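PDB 5AX6: CofB from Escherichia coli, which serves as a minor pilin subunit of the CFA/III type IVb pilus and, as a homotrimer, probably takes part in assembling that pilus. Local coordinates for residues A352-S357 / G379-N384; N373-K378 / K452-A457; L401-A406 / T442-N447. One frame throughout, in Å; residues are numbered along the deposited sequence.

Interaction 1 (A352-S357 / G379-N384)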
# COMPACT_ATOMS: atom_id res chain seq x y z
N ALA A 352 -36.34 13.34 18.14
CA ALA A 352 -37.08 14.60 18.02
C ALA A 352 -38.53 14.40 18.39
O ALA A 352 -39.11 13.35 18.14
CB ALA A 352 -36.97 15.15 16.60
N ALA A 353 -39.10 15.42 19.03
CA ALA A 353 -40.52 15.46 19.26
C ALA A 353 -41.15 16.42 18.24
O ALA A 353 -40.47 17.31 17.71
CB ALA A 353 -40.83 15.89 20.68
N PHE A 354 -42.42 16.21 17.94
CA PHE A 354 -43.17 17.22 17.19
C PHE A 354 -43.37 18.41 18.14
O PHE A 354 -43.09 18.30 19.34
CB PHE A 354 -44.49 16.63 16.68
CG PHE A 354 -44.30 15.45 15.76
CD1 PHE A 354 -44.05 15.64 14.41
CD2 PHE A 354 -44.33 14.16 16.25
CE1 PHE A 354 -43.86 14.56 13.56
CE2 PHE A 354 -44.14 13.07 15.41
CZ PHE A 354 -43.91 13.27 14.06
N SER A 355 -43.79 19.56 17.62
CA SER A 355 -43.66 20.76 18.43
C SER A 355 -44.92 21.60 18.63
O SER A 355 -44.82 22.74 19.08
CB SER A 355 -42.55 21.65 17.86
OG SER A 355 -42.80 22.03 16.52
N ASN A 356 -46.10 21.06 18.35
CA ASN A 356 -47.34 21.77 18.70
C ASN A 356 -47.62 21.64 20.19
O ASN A 356 -47.59 20.54 20.74
CB ASN A 356 -48.54 21.26 17.88
CG ASN A 356 -48.54 21.81 16.47
OD1 ASN A 356 -47.91 22.84 16.20
ND2 ASN A 356 -49.23 21.12 15.57
N SER A 357 -47.91 22.77 20.84
CA SER A 357 -48.00 22.83 22.29
C SER A 357 -49.35 23.32 22.83
O SER A 357 -49.84 22.82 23.85
CB SER A 357 -46.89 23.75 22.82
OG SER A 357 -46.86 23.74 24.23
N GLY A 379 -45.68 22.60 13.67
CA GLY A 379 -45.24 21.55 14.56
C GLY A 379 -44.56 20.40 13.85
O GLY A 379 -44.11 19.45 14.49
N ARG A 380 -44.50 20.46 12.53
CA ARG A 380 -43.88 19.39 11.76
C ARG A 380 -42.40 19.29 12.08
O ARG A 380 -41.77 20.25 12.56
CB ARG A 380 -44.08 19.62 10.26
CG ARG A 380 -43.26 20.77 9.71
CD ARG A 380 -43.67 21.10 8.28
NE ARG A 380 -42.89 22.21 7.75
CZ ARG A 380 -43.16 23.49 7.99
NH1 ARG A 380 -44.19 23.82 8.75
NH2 ARG A 380 -42.38 24.44 7.47
N ILE A 381 -41.83 18.12 11.81
CA ILE A 381 -40.39 17.97 11.85
C ILE A 381 -39.87 18.09 10.42
O ILE A 381 -40.30 17.36 9.53
CB ILE A 381 -39.97 16.61 12.49
CG1 ILE A 381 -40.45 16.53 13.94
CG2 ILE A 381 -38.43 16.44 12.40
CD1 ILE A 381 -40.28 15.14 14.59
N GLU A 382 -38.97 19.04 10.19
CA GLU A 382 -38.46 19.22 8.84
C GLU A 382 -36.94 19.13 8.84
O GLU A 382 -36.29 19.67 9.72
CB GLU A 382 -38.92 20.56 8.25
CG GLU A 382 -38.44 20.77 6.82
CD GLU A 382 -39.12 21.94 6.11
OE1 GLU A 382 -40.21 22.38 6.56
OE2 GLU A 382 -38.56 22.42 5.10
N LEU A 383 -36.40 18.42 7.86
CA LEU A 383 -34.96 18.20 7.78
C LEU A 383 -34.51 18.37 6.34
O LEU A 383 -35.29 18.13 5.42
CB LEU A 383 -34.59 16.79 8.28
CG LEU A 383 -34.92 16.41 9.72
CD1 LEU A 383 -34.68 14.92 9.95
CD2 LEU A 383 -34.08 17.24 10.69
N ASN A 384 -33.27 18.78 6.13
CA ASN A 384 -32.69 18.80 4.79
C ASN A 384 -32.42 17.39 4.30
O ASN A 384 -31.93 16.56 5.06
CB ASN A 384 -31.40 19.61 4.77
CG ASN A 384 -31.64 21.08 5.04
OD1 ASN A 384 -32.54 21.68 4.46
ND2 ASN A 384 -30.84 21.67 5.92
O HOH W 1 -40.89 20.80 15.11
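I381 lays its CD1 methyl over one face of the F354 ring, a CH-pi contact in which CD1 of I381 is 3.9 Å from the F354 centroid and 17° off the ring normal. The two side chains cross at about a right angle, and I381 CG1 also meets F354 CD1 at 3.7 Å. With CD1 anti to CA (chi2 171°), the I381 methyl reaches the ring and A352 CB, 3.9 Å from CD1. At the F354 edge, in the ring plane, lies G379 O, which accepts from S355 N (3.1 Å) on a lone pair. One water donates to R380 O and also bonds S355 OG. G379 has positive phi (87°), and a side chain there would run into N356 OD1; N356 itself is held through ND2 by L473 O. An alanine in place of F354 would probably leave the I381 methyl without its aromatic face and open a gap beside I455 and A457. F354, in the loop just past strand 341-353, packs on L478 of strand 478-487 and on I455 and A457 of strand 452-463. I381 of strand 381-384 packs on V480 and I482, so the contact lies between the two sheets.

Interaction 2 (N373-K378 / K452-A457)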
# COMPACT_ATOMS: atom_id res chain seq x y z
N ASN A 373 -51.52 19.40 4.91
CA ASN A 373 -50.58 20.19 4.13
C ASN A 373 -49.22 20.03 4.79
O ASN A 373 -48.78 20.88 5.56
CB ASN A 373 -51.01 21.66 4.09
CG ASN A 373 -50.04 22.52 3.27
OD1 ASN A 373 -49.18 22.01 2.55
ND2 ASN A 373 -50.18 23.84 3.40
N VAL A 374 -48.56 18.92 4.49
CA VAL A 374 -47.39 18.52 5.26
C VAL A 374 -46.20 19.46 5.08
O VAL A 374 -45.33 19.51 5.94
CB VAL A 374 -46.94 17.08 4.93
CG1 VAL A 374 -48.09 16.10 5.19
CG2 VAL A 374 -46.43 16.98 3.48
N THR A 375 -46.16 20.20 3.96
CA THR A 375 -45.01 21.07 3.71
C THR A 375 -45.06 22.33 4.57
O THR A 375 -44.08 23.06 4.66
CB THR A 375 -44.92 21.52 2.23
OG1 THR A 375 -46.09 22.26 1.88
CG2 THR A 375 -44.77 20.33 1.30
N SER A 376 -46.21 22.56 5.21
CA SER A 376 -46.45 23.85 5.86
C SER A 376 -47.08 23.76 7.24
O SER A 376 -47.24 24.77 7.91
CB SER A 376 -47.35 24.71 4.97
OG SER A 376 -46.59 25.63 4.22
N GLU A 377 -47.46 22.55 7.65
CA GLU A 377 -48.15 22.38 8.93
C GLU A 377 -47.30 22.78 10.13
O GLU A 377 -46.12 22.45 10.20
CB GLU A 377 -48.61 20.94 9.11
CG GLU A 377 -49.97 20.64 8.48
CD GLU A 377 -50.28 19.16 8.44
OE1 GLU A 377 -49.32 18.35 8.56
OE2 GLU A 377 -51.46 18.79 8.28
N LYS A 378 -47.92 23.48 11.06
CA LYS A 378 -47.25 23.83 12.30
C LYS A 378 -46.87 22.57 13.07
O LYS A 378 -47.64 21.60 13.12
CB LYS A 378 -48.15 24.72 13.17
CG LYS A 378 -48.38 26.11 12.59
CD LYS A 378 -48.71 27.13 13.68
CE LYS A 378 -47.45 27.64 14.35
NZ LYS A 378 -46.56 28.34 13.38
N LYS A 452 -36.16 18.77 0.97
CA LYS A 452 -36.58 18.66 2.36
C LYS A 452 -37.28 17.33 2.68
O LYS A 452 -37.96 16.76 1.82
CB LYS A 452 -37.53 19.81 2.74
CG LYS A 452 -36.96 21.21 2.53
CD LYS A 452 -35.87 21.53 3.55
CE LYS A 452 -35.45 23.00 3.48
NZ LYS A 452 -34.55 23.39 4.61
N TRP A 453 -37.10 16.86 3.91
CA TRP A 453 -37.95 15.82 4.50
C TRP A 453 -39.02 16.45 5.35
O TRP A 453 -38.72 17.33 6.15
CB TRP A 453 -37.17 14.85 5.40
CG TRP A 453 -36.20 13.91 4.75
CD1 TRP A 453 -34.85 13.97 4.82
CD2 TRP A 453 -36.52 12.75 3.97
NE1 TRP A 453 -34.29 12.93 4.12
CE2 TRP A 453 -35.29 12.15 3.60
CE3 TRP A 453 -37.71 12.14 3.57
CZ2 TRP A 453 -35.22 10.99 2.83
CZ3 TRP A 453 -37.64 10.99 2.79
CH2 TRP A 453 -36.40 10.43 2.43
N TYR A 454 -40.26 15.98 5.24
CA TYR A 454 -41.32 16.44 6.12
C TYR A 454 -41.89 15.29 6.92
O TYR A 454 -42.36 14.32 6.35
CB TYR A 454 -42.45 17.08 5.32
CG TYR A 454 -41.99 18.20 4.43
CD1 TYR A 454 -41.84 19.50 4.92
CD2 TYR A 454 -41.70 17.97 3.09
CE1 TYR A 454 -41.42 20.53 4.08
CE2 TYR A 454 -41.28 18.99 2.26
CZ TYR A 454 -41.14 20.27 2.76
OH TYR A 454 -40.73 21.28 1.93
N ILE A 455 -41.84 15.41 8.24
CA ILE A 455 -42.39 14.37 9.10
C ILE A 455 -43.54 14.96 9.88
O ILE A 455 -43.38 15.98 10.57
CB ILE A 455 -41.34 13.78 10.08
CG1 ILE A 455 -40.12 13.23 9.31
CG2 ILE A 455 -41.96 12.63 10.85
CD1 ILE A 455 -38.92 14.16 9.28
N THR A 456 -44.70 14.34 9.76
CA THR A 456 -45.90 14.83 10.44
C THR A 456 -46.64 13.67 11.05
O THR A 456 -46.36 12.52 10.74
CB THR A 456 -46.84 15.57 9.48
OG1 THR A 456 -47.21 14.67 8.42
CG2 THR A 456 -46.15 16.79 8.91
N ALA A 457 -47.60 13.98 11.91
CA ALA A 457 -48.31 12.94 12.65
C ALA A 457 -49.68 13.41 13.11
O ALA A 457 -49.85 14.57 13.50
CB ALA A 457 -47.48 12.50 13.86
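V374 meets the strand with both backbone and side chain. Its CG1 methyl rests 3.6 Å from T456 OG1, and its CB lies 4.1 Å from T456 CG2, the two side chains crossing at about a right angle. T456 OG1 also makes a weak hydrogen bond to R430 of the third subunit, which packs against V374 as well. The V374 carbonyl O approaches Y454 CD1 obliquely at 3.6 Å, and the other methyl, CG2, is more distantly placed against Y454 CB.

T375 then covers the tyrosine ring. Its CA stands over one face, 3.9 Å from the Y454 centroid and 22° off the normal, displaced toward the rim: a CH-pi contact made by the backbone. CG2 of T375, anti to the carbonyl carbon, extends the cover to Y454 CE2 and CZ at 3.9 Å. OG1 turns instead to N373 OD1, in a weak bond.

The backbone here forms a type I beta turn, closed by the hydrogen bond from S376 N to N373 O (3.1 Å), with V374 and T375 at its corners. The turn lies across one face of strand 452-457, where Y454 and T456 project; W453, I455 and A457 alternate to the other face, toward F354 and L401.

E377 follows the turn and points back at the strand. Its OE1 sits against T456 CG2 at 3.6 Å, a van der Waals touch. OE2 is bonded to Y370 OH, forms a salt bridge with R430 NH2 of the third subunit, and accepts only weakly from N373 N. The E377 carbonyl O takes a hydrogen bond from R380 NH1.

Interaction 3 (L401-A406 / T442-N447)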
# COMPACT_ATOMS: atom_id res chain seq x y z
N LEU A 401 -35.48 7.83 4.90
CA LEU A 401 -35.76 8.28 6.25
C LEU A 401 -36.91 7.45 6.81
O LEU A 401 -37.88 7.19 6.11
CB LEU A 401 -36.10 9.78 6.28
CG LEU A 401 -36.33 10.42 7.65
CD1 LEU A 401 -35.97 11.90 7.66
CD2 LEU A 401 -37.77 10.22 8.16
N SER A 402 -36.76 7.00 8.05
CA SER A 402 -37.84 6.33 8.77
C SER A 402 -37.99 6.96 10.14
O SER A 402 -37.09 7.66 10.61
CB SER A 402 -37.58 4.83 8.91
OG SER A 402 -38.11 4.14 7.79
N ALA A 403 -39.14 6.74 10.77
CA ALA A 403 -39.40 7.26 12.11
C ALA A 403 -40.05 6.16 12.95
O ALA A 403 -41.00 5.53 12.51
CB ALA A 403 -40.30 8.50 12.05
N SER A 404 -39.49 5.90 14.14
CA SER A 404 -40.05 4.91 15.06
C SER A 404 -40.50 5.62 16.33
O SER A 404 -39.87 6.59 16.74
CB SER A 404 -39.03 3.82 15.41
OG SER A 404 -38.53 3.20 14.24
N ILE A 405 -41.58 5.16 16.95
CA ILE A 405 -42.10 5.84 18.13
C ILE A 405 -41.18 5.69 19.34
O ILE A 405 -40.75 4.59 19.68
CB ILE A 405 -43.50 5.33 18.52
CG1 ILE A 405 -44.46 5.48 17.34
CG2 ILE A 405 -43.98 6.09 19.76
CD1 ILE A 405 -45.87 4.98 17.64
N ALA A 406 -40.87 6.81 20.00
CA ALA A 406 -39.98 6.80 21.15
C ALA A 406 -40.72 7.06 22.46
O ALA A 406 -40.35 6.52 23.50
CB ALA A 406 -38.86 7.82 20.96
N THR A 442 -51.49 6.52 16.57
CA THR A 442 -50.91 7.61 15.80
C THR A 442 -50.56 7.14 14.39
O THR A 442 -50.12 6.00 14.18
CB THR A 442 -49.64 8.19 16.48
OG1 THR A 442 -49.08 9.23 15.67
CG2 THR A 442 -48.59 7.11 16.68
N ALA A 443 -50.77 8.04 13.43
CA ALA A 443 -50.34 7.83 12.07
C ALA A 443 -49.19 8.79 11.79
O ALA A 443 -49.36 10.01 11.86
CB ALA A 443 -51.50 8.06 11.09
N ILE A 444 -48.02 8.24 11.48
CA ILE A 444 -46.85 9.06 11.23
C ILE A 444 -46.49 8.95 9.76
O ILE A 444 -46.30 7.86 9.23
CB ILE A 444 -45.66 8.66 12.13
CG1 ILE A 444 -46.02 8.90 13.60
CG2 ILE A 444 -44.43 9.48 11.76
CD1 ILE A 444 -45.15 8.16 14.64
N GLN A 445 -46.42 10.10 9.11
CA GLN A 445 -46.18 10.16 7.67
C GLN A 445 -44.86 10.85 7.39
O GLN A 445 -44.49 11.81 8.07
CB GLN A 445 -47.32 10.92 6.98
CG GLN A 445 -47.31 10.87 5.45
CD GLN A 445 -48.63 11.38 4.87
OE1 GLN A 445 -49.67 10.76 5.06
NE2 GLN A 445 -48.58 12.51 4.20
N VAL A 446 -44.15 10.35 6.38
CA VAL A 446 -42.92 10.95 5.93
C VAL A 446 -43.05 11.26 4.46
O VAL A 446 -43.39 10.38 3.67
CB VAL A 446 -41.70 10.01 6.16
CG1 VAL A 446 -40.45 10.55 5.46
CG2 VAL A 446 -41.47 9.82 7.68
N ASN A 447 -42.75 12.50 4.11
CA ASN A 447 -42.77 12.97 2.74
C ASN A 447 -41.48 13.70 2.41
O ASN A 447 -40.74 14.07 3.32
CB ASN A 447 -43.97 13.89 2.50
CG ASN A 447 -45.29 13.21 2.83
OD1 ASN A 447 -45.89 13.46 3.88
ND2 ASN A 447 -45.72 12.32 1.95
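Strands 401-406 and 442-447 run antiparallel, their axes 7.9 Å apart at the closest and 164° between directions, with A403 facing I444 (CA to CA 7.7 Å); they belong to different sheets, and only side chains meet.

At one end L401 crosses V446. The leucine CG is anti to its backbone N (chi1 -176°), and its CD2 methyl comes equally close to both valine branches: L401 CD2 is 3.8 Å from V446 CG1 and also from CG2. In the middle A403 offers just its CB, 4.3 Å from I444 CG2. At the far end I405 carries two contacts. Its CB leaves the backbone to the side, yet an extended chain (chi2 179°) brings CD1 across to T442 CG2 at 3.6 Å, methyl against methyl, tip to tip. Farther back along the same side chain, I405 CG1 lies 3.9 Å from I444 CD1.

T442 shows an apolar and a polar side at once: the methyl faces I405, whereas OG1 is hydrogen-bonded to T458 O of the neighbouring strand. Residues that alternate with these, S402 and S404 on one strand and A443, Q445 and N447 on the other, turn outward, and Q445 NE2 reaches N447 OD1 there.

Those outward surfaces and the strand edges meet the other subunits of the trimer. S404 OG bonds N481 of the third subunit, the backbone of I444 bonds S407 and N429 of that subunit, and I405 packs on I405 of the second. Within the chain, strand 398-409 pairs with 478-487 and strand 438-448 with 452-463; W453 packs on both L401 and V446, and I482 backs L401, so the contact lies in the apolar layer between the two sheets.

Overall arrangement
All three contacts lie in the C-terminal domain. The centres of interactions 1 and 2 are about 8 Å apart, and interaction 3 is about 11 Å from each. Interactions 1 and 2 share a sheet: L383 O and W453 N are 2.7 Å apart, and N384 OD1 lies 2.7 Å from K452 NZ. Interaction 3 joins interaction 2 through Y454 N, 2.7 Å from N447 O, and W453 CG, 3.5 Å from L401 CD1; L383 CD1, 4.0 Å from L401 CD1, ties it to interaction 1. Interactions 1 and 3 lie between the facing sheets, whereas the turn of interaction 2 covers the other face of strand 452-463. Interactions 2 and 3 both touch the third subunit, and segments of all three come within reach of the second.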